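Local coordinates for Lic11098 (Leptospira interrogans serogroup Icterohaemorrhagiae serovar copenhageni, PDB 4U08), which is of unknown function but is a leucine-rich repeat protein of a human pathogen, probably a virulence factor, that can bind calcium and zinc ions, at residues 43-48 against 66-71. Residues are numbered along the deposited sequence; the frame is centred on the assembly and turned at random.
Sequences QNLQLL and QNLQQL
Parallel strand pairing between consecutive coils of a leucine-rich repeat solenoid sets Leu-47 beside Gln-70 and Leu-48 beside Leu-71, near the N-terminal end of the arc. Two backbone bonds hold the strands: Leu-48 N gives to Gln-70 O at 3.1 Å, and Gln-70 N gives to Gln-46 O. That last oxygen is gripped twice, for Gln-69 N also reaches it at 2.8 Å.

Asn-67 adds a side-chain to backbone bond just ahead of the consensus leucine Leu-68. Its CB already points to the preceding coil, and with CG beside the backbone N (chi1 -75°) ND2 donates to Gln-43 O at 2.8 Å in a nearly straight bond (171°), the oxygen lying close to the amide plane. Asn-44 makes the equivalent bond one coil earlier, onto Gln-20, and Asn-90 one later, onto Gln-66.

In the interior of the solenoid, leucines stack from coil to coil: Leu-68 CD1 leans against both Leu-45 CG and Leu-48 CB, 3.8 Å from the latter, while Leu-48 CD2 packs on Leu-71 CD1. Just before the strands, Gln-46 and Gln-69 run side by side, joined by a weak NE2 to OE1 bond of 3.0 Å; Arg-23 holds Gln-46 OE1. Asn-67 thus satisfies Gln-43 O and two N-H groups share Gln-46 O, while leucines fill the interior, a chemistry that can be repeated coil after coil.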
loop_
_atom_site.group_PDB
_atom_site.type_symbol
_atom_site.label_atom_id
_atom_site.label_comp_id
_atom_site.label_asym_id
_atom_site.label_seq_id
_atom_site.Cartn_x
_atom_site.Cartn_y
_atom_site.Cartn_z
ATOM N N GLN A 43 -15.178 26.268 25.924
ATOM C CA GLN A 43 -13.807 26.783 25.851
ATOM C C GLN A 43 -12.711 25.779 26.196
ATOM O O GLN A 43 -11.576 25.971 25.758
ATOM C CB GLN A 43 -13.640 28.051 26.709
ATOM C CG GLN A 43 -14.367 29.286 26.161
ATOM C CD GLN A 43 -13.760 29.829 24.883
ATOM O OE1 GLN A 43 -12.629 30.335 24.856
ATOM N NE2 GLN A 43 -14.508 29.744 23.797
ATOM N N ASN A 44 -13.019 24.737 26.996
ATOM C CA ASN A 44 -12.010 23.744 27.368
ATOM C C ASN A 44 -12.103 22.434 26.557
ATOM O O ASN A 44 -11.348 21.506 26.830
ATOM C CB ASN A 44 -12.032 23.485 28.872
ATOM C CG ASN A 44 -11.633 24.695 29.682
ATOM O OD1 ASN A 44 -10.674 25.413 29.365
ATOM N ND2 ASN A 44 -12.357 24.952 30.753
ATOM N N LEU A 45 -12.988 22.382 25.539
ATOM C CA LEU A 45 -13.182 21.216 24.674
ATOM C C LEU A 45 -11.885 20.840 23.976
ATOM O O LEU A 45 -11.220 21.703 23.408
ATOM C CB LEU A 45 -14.299 21.487 23.646
ATOM C CG LEU A 45 -14.918 20.270 22.928
ATOM C CD1 LEU A 45 -15.683 19.356 23.901
ATOM C CD2 LEU A 45 -15.859 20.724 21.817
ATOM N N GLN A 46 -11.501 19.560 24.070
ATOM C CA GLN A 46 -10.267 19.031 23.471
ATOM C C GLN A 46 -10.570 18.107 22.314
ATOM O O GLN A 46 -9.785 18.039 21.369
ATOM C CB GLN A 46 -9.428 18.301 24.525
ATOM C CG GLN A 46 -8.848 19.231 25.584
ATOM C CD GLN A 46 -7.866 18.511 26.457
ATOM O OE1 GLN A 46 -8.211 18.017 27.531
ATOM N NE2 GLN A 46 -6.620 18.421 26.007
ATOM N N LEU A 47 -11.694 17.385 22.391
ATOM C CA LEU A 47 -12.099 16.452 21.346
ATOM C C LEU A 47 -13.588 16.588 21.067
ATOM O O LEU A 47 -14.427 16.513 21.984
ATOM C CB LEU A 47 -11.712 14.984 21.703
ATOM C CG LEU A 47 -11.823 13.944 20.575
ATOM C CD1 LEU A 47 -10.775 12.855 20.739
ATOM C CD2 LEU A 47 -13.231 13.322 20.493
ATOM N N LEU A 48 -13.906 16.766 19.788
ATOM C CA LEU A 48 -15.272 16.897 19.335
ATOM C C LEU A 48 -15.530 15.834 18.284
ATOM O O LEU A 48 -14.892 15.832 17.232
ATOM C CB LEU A 48 -15.518 18.332 18.800
ATOM C CG LEU A 48 -16.880 18.621 18.161
ATOM C CD1 LEU A 48 -18.033 18.296 19.117
ATOM C CD2 LEU A 48 -16.953 20.064 17.685
ATOM N N GLN A 66 -10.502 27.196 21.036
ATOM C CA GLN A 66 -9.049 27.385 21.077
ATOM C C GLN A 66 -8.296 26.236 21.748
ATOM O O GLN A 66 -7.090 26.124 21.534
ATOM C CB GLN A 66 -8.662 28.738 21.704
ATOM C CG GLN A 66 -9.181 29.964 20.933
ATOM C CD GLN A 66 -8.637 30.045 19.519
ATOM O OE1 GLN A 66 -7.445 30.307 19.294
ATOM N NE2 GLN A 66 -9.497 29.807 18.539
ATOM N N ASN A 67 -8.983 25.382 22.530
ATOM C CA ASN A 67 -8.331 24.225 23.148
ATOM C C ASN A 67 -8.542 22.916 22.363
ATOM O O ASN A 67 -7.948 21.897 22.720
ATOM C CB ASN A 67 -8.733 24.084 24.616
ATOM C CG ASN A 67 -8.044 25.101 25.496
ATOM O OD1 ASN A 67 -6.805 25.158 25.573
ATOM N ND2 ASN A 67 -8.828 25.954 26.142
ATOM N N LEU A 68 -9.358 22.947 21.279
ATOM C CA LEU A 68 -9.657 21.765 20.462
ATOM C C LEU A 68 -8.418 21.188 19.783
ATOM O O LEU A 68 -7.732 21.906 19.061
ATOM C CB LEU A 68 -10.755 22.077 19.436
ATOM C CG LEU A 68 -11.481 20.873 18.808
ATOM C CD1 LEU A 68 -12.351 20.143 19.824
ATOM C CD2 LEU A 68 -12.334 21.316 17.637
ATOM N N GLN A 69 -8.119 19.896 20.057
ATOM C CA GLN A 69 -6.965 19.159 19.518
ATOM C C GLN A 69 -7.386 18.183 18.427
ATOM O O GLN A 69 -6.586 17.873 17.541
ATOM C CB GLN A 69 -6.241 18.408 20.645
ATOM C CG GLN A 69 -5.603 19.341 21.689
ATOM C CD GLN A 69 -4.837 18.598 22.759
ATOM O OE1 GLN A 69 -5.341 17.655 23.386
ATOM N NE2 GLN A 69 -3.617 19.044 23.026
ATOM N N GLN A 70 -8.642 17.685 18.493
ATOM C CA GLN A 70 -9.159 16.728 17.519
ATOM C C GLN A 70 -10.583 17.046 17.104
ATOM O O GLN A 70 -11.475 17.177 17.955
ATOM C CB GLN A 70 -9.088 15.277 18.054
ATOM C CG GLN A 70 -7.671 14.765 18.304
ATOM C CD GLN A 70 -7.623 13.273 18.538
ATOM O OE1 GLN A 70 -8.413 12.490 17.992
ATOM N NE2 GLN A 70 -6.647 12.840 19.297
ATOM N N LEU A 71 -10.796 17.138 15.782
ATOM C CA LEU A 71 -12.101 17.387 15.218
ATOM C C LEU A 71 -12.446 16.257 14.253
ATOM O O LEU A 71 -11.835 16.143 13.187
ATOM C CB LEU A 71 -12.152 18.785 14.548
ATOM C CG LEU A 71 -13.468 19.195 13.884
ATOM C CD1 LEU A 71 -14.635 19.158 14.873
ATOM C CD2 LEU A 71 -13.347 20.581 13.274
HETATM O O HOH W 1 -6.261 21.386 24.806
#